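Side-chain contacts in porin protein associated with imipenem resistance (Acinetobacter baumannii, PDB 4FUV), which forms an eight-stranded beta-barrel in the outer membrane, probably takes part in ornithine and imipenem transport, and is associated with imipenem resistance: residues Q37-P40 / Y41-L44; S119-V122 / N123-D126. One frame throughout, in Å; residues are numbered along the deposited sequence. Where two conformers were deposited one is given.

Contact 1. Residues Q37-P40 / Y41-L44; sequences QANP and YVGL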
# COMPACT_ATOMS: atom_id res chain seq x y z
N GLN A 37 9.04 26.55 -32.97
CA GLN A 37 9.75 27.32 -31.94
C GLN A 37 9.91 28.76 -32.45
O GLN A 37 10.57 29.01 -33.46
CB GLN A 37 11.09 26.65 -31.61
CG GLN A 37 11.75 27.07 -30.28
CD GLN A 37 11.11 26.45 -29.02
OE1 GLN A 37 10.80 25.26 -29.00
NE2 GLN A 37 10.93 27.26 -27.98
N ALA A 38 9.26 29.70 -31.78
CA ALA A 38 9.32 31.10 -32.20
C ALA A 38 10.62 31.75 -31.73
O ALA A 38 11.22 32.55 -32.45
CB ALA A 38 8.11 31.87 -31.70
N ASN A 39 11.03 31.38 -30.52
CA ASN A 39 12.31 31.79 -29.96
C ASN A 39 12.65 30.76 -28.86
O ASN A 39 11.84 29.86 -28.63
CB ASN A 39 12.25 33.25 -29.47
CG ASN A 39 11.23 33.47 -28.36
OD1 ASN A 39 11.17 32.71 -27.38
ND2 ASN A 39 10.43 34.52 -28.50
N PRO A 40 13.81 30.88 -28.18
CA PRO A 40 14.09 29.81 -27.20
C PRO A 40 13.05 29.68 -26.08
O PRO A 40 12.97 28.63 -25.45
CB PRO A 40 15.43 30.23 -26.60
CG PRO A 40 16.10 31.03 -27.70
CD PRO A 40 14.98 31.75 -28.40
N TYR A 41 12.26 30.72 -25.85
CA TYR A 41 11.33 30.76 -24.72
C TYR A 41 9.89 30.36 -25.10
O TYR A 41 9.12 29.92 -24.25
CB TYR A 41 11.35 32.15 -24.10
CG TYR A 41 12.73 32.57 -23.63
CD1 TYR A 41 13.25 32.08 -22.44
CD2 TYR A 41 13.53 33.41 -24.40
CE1 TYR A 41 14.52 32.44 -21.99
CE2 TYR A 41 14.82 33.78 -23.96
CZ TYR A 41 15.30 33.29 -22.76
OH TYR A 41 16.55 33.63 -22.30
N VAL A 42 9.53 30.53 -26.37
CA VAL A 42 8.13 30.39 -26.77
C VAL A 42 7.98 29.48 -27.97
O VAL A 42 8.56 29.71 -29.04
CB VAL A 42 7.46 31.75 -27.06
CG1 VAL A 42 6.01 31.55 -27.52
CG2 VAL A 42 7.48 32.61 -25.81
N GLY A 43 7.20 28.43 -27.78
CA GLY A 43 6.99 27.45 -28.82
C GLY A 43 5.54 27.06 -28.90
O GLY A 43 4.71 27.50 -28.08
N LEU A 44 5.24 26.22 -29.87
CA LEU A 44 3.87 25.85 -30.19
C LEU A 44 3.82 24.38 -30.54
O LEU A 44 4.70 23.88 -31.24
CB LEU A 44 3.40 26.68 -31.38
CG LEU A 44 1.93 26.96 -31.56
CD1 LEU A 44 1.36 27.63 -30.30
CD2 LEU A 44 1.78 27.86 -32.78
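Gln37 lies across from Gly43 as a non-hydrogen-bonded antiparallel pair. Its chain starts with CG opposite the backbone N (chi1 -162°) and bends at chi2, which in the conformer given brings Gln37 NE2 to 3.6 Å from Val42 O. In that conformer the amide is spent on the backbone of its own arm: Gln37 NE2 donates to Asn39 O at 2.8 Å, a nearly straight bond lying in the plane of both groups. Ala38 follows, its N giving Val42 O a bond of 2.8 Å, while Asn39 N reaches the same oxygen in a weaker one. Two residues thus face Val42, a classic beta bulge, in the short connection between strands 29-37 and 42-56 of the barrel. The Asn39 side chain reaches ahead to the next backbone N-H groups. With CG between backbone N and carbonyl carbon (chi1 62°), Asn39 OD1 accepts from Tyr41 N at 2.7 Å, in the carbonyl plane, and weakly from Val42 N at 2.9 Å. The same oxygen lies at the edge of the Tyr41 ring. Pro40 follows, its CB 4.3 Å from Tyr41 CD2, above one face of the ring and offset toward its rim.

Contact 2. Residues S119-V122 / N123-D126; sequences SFRV and NNQD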
# COMPACT_ATOMS: atom_id res chain seq x y z
N SER A 119 -17.27 -7.70 -0.32
CA SER A 119 -17.61 -6.32 -0.05
C SER A 119 -17.06 -5.38 -1.13
O SER A 119 -16.06 -5.67 -1.78
CB SER A 119 -17.11 -5.88 1.32
OG SER A 119 -15.70 -5.97 1.38
N PHE A 120 -17.75 -4.26 -1.30
CA PHE A 120 -17.37 -3.22 -2.23
C PHE A 120 -18.06 -1.96 -1.73
O PHE A 120 -19.01 -2.04 -0.94
CB PHE A 120 -17.82 -3.58 -3.66
CG PHE A 120 -19.32 -3.68 -3.83
CD1 PHE A 120 -20.01 -4.81 -3.40
CD2 PHE A 120 -20.04 -2.67 -4.45
CE1 PHE A 120 -21.38 -4.91 -3.55
CE2 PHE A 120 -21.43 -2.77 -4.61
CZ PHE A 120 -22.09 -3.88 -4.17
N ARG A 121 -17.59 -0.81 -2.19
CA ARG A 121 -18.02 0.47 -1.63
C ARG A 121 -18.58 1.36 -2.73
O ARG A 121 -17.97 1.49 -3.79
CB ARG A 121 -16.83 1.17 -0.96
CG ARG A 121 -17.16 2.39 -0.10
CD ARG A 121 -15.93 2.72 0.77
NE ARG A 121 -16.10 3.93 1.59
CZ ARG A 121 -16.81 4.00 2.70
NH1 ARG A 121 -17.48 2.94 3.15
NH2 ARG A 121 -16.88 5.14 3.38
N VAL A 122 -19.75 1.95 -2.49
CA VAL A 122 -20.37 2.84 -3.47
C VAL A 122 -20.86 4.10 -2.76
O VAL A 122 -21.62 4.01 -1.79
CB VAL A 122 -21.54 2.16 -4.23
CG1 VAL A 122 -22.13 3.12 -5.27
CG2 VAL A 122 -21.07 0.88 -4.92
N ASN A 123 -20.42 5.26 -3.24
CA ASN A 123 -20.78 6.53 -2.60
C ASN A 123 -20.51 6.53 -1.08
O ASN A 123 -21.35 6.95 -0.29
CB ASN A 123 -22.25 6.86 -2.87
CG ASN A 123 -22.61 8.29 -2.51
OD1 ASN A 123 -21.87 9.22 -2.80
ND2 ASN A 123 -23.76 8.46 -1.84
N ASN A 124 -19.35 6.02 -0.69
CA ASN A 124 -18.92 6.01 0.72
C ASN A 124 -19.79 5.13 1.62
O ASN A 124 -19.86 5.34 2.83
CB ASN A 124 -18.84 7.44 1.29
CG ASN A 124 -17.88 8.31 0.50
OD1 ASN A 124 -16.84 7.84 0.04
ND2 ASN A 124 -18.24 9.58 0.32
N GLN A 125 -20.44 4.15 1.01
CA GLN A 125 -21.21 3.17 1.76
C GLN A 125 -20.76 1.77 1.37
O GLN A 125 -20.51 1.50 0.19
CB GLN A 125 -22.71 3.34 1.52
CG GLN A 125 -23.56 2.36 2.32
CD GLN A 125 -25.06 2.58 2.16
OE1 GLN A 125 -25.52 3.72 2.11
NE2 GLN A 125 -25.82 1.49 2.12
N ASP A 126 -20.61 0.91 2.37
CA ASP A 126 -20.18 -0.46 2.12
C ASP A 126 -21.37 -1.34 1.77
O ASP A 126 -22.45 -1.21 2.37
CB ASP A 126 -19.47 -1.02 3.35
CG ASP A 126 -18.16 -0.30 3.64
OD1 ASP A 126 -17.48 0.15 2.69
OD2 ASP A 126 -17.80 -0.18 4.83
O HOH W 1 -19.26 4.58 5.18
O HOH W 2 -15.68 6.96 2.32
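Arg121 places CG opposite its backbone N (chi1 -169°) and runs extended as far as NE, so the side chain travels along the neighbouring arm of the hairpin toward the turn. Asp126, paired with it across the non-hydrogen-bonded position, sets CG opposite its carbonyl carbon (chi1 -66°), and the two charged groups meet on one face of the hairpin. Arg121 NH1 donates to Asp126 OD1 at 2.8 Å in a salt bridge. The bond leaves close to the guanidinium plane but reaches the carboxylate oxygen from above its plane, the two groups being turned 53° against each other.

One face of the Arg121 guanidinium lies on the backbone of the turn, with Asn124 C 3.3 Å above its centre and Gln125 N nearer the rim. Asn124 O, 3.0 Å from Arg121 NH2, sits over this face at a poor angle for a direct bond; a water placed rather close to Asn124 O may link the two, though that bridge is doubtful.

Underneath is a two-residue hairpin loop, a type I' turn from Val122 to Gln125, with Asn123 and Asn124 at its corners in left-handed backbone conformations. Val122 N bonds to Gln125 O at 2.8 Å, and Gln125 N returns to Val122 O at 3.0 Å.

The other carboxylate oxygen, Asp126 OD2, forms a salt bridge with Arg118 of the second subunit and accepts from Ser119 N of that subunit, so the charged pair borders the dimer contact. The amides of Asn123 and Gln125 are both bonded to Gln192. On the other face, Val122 packs on Ala197 of helix 194-207 and on Ile136 of strand 134-144, while Phe120 reaches Leu194 and strand 95-114.

Contacts 1 and 2 illustrate two ways of reversing an antiparallel chain in one protein. Their centres are 49 Å apart, on opposite sides of the chain's centre, and their nearest atoms are about 40 Å apart, so neither touches the other. Residues 37-44 connect adjoining barrel strands, and the Tyr41 side chain is about 6 Å from a bound detergent molecule. Residues 119-126 instead form a hairpin whose second strand, 125-129, pairs with strand 177-187, beside helix 194-207 and the second subunit, with a sulfate ion, probably from the crystallisation liquor, about 4 Å from the Arg121 side chain. Of the two, contact 2 alone meets the other subunit.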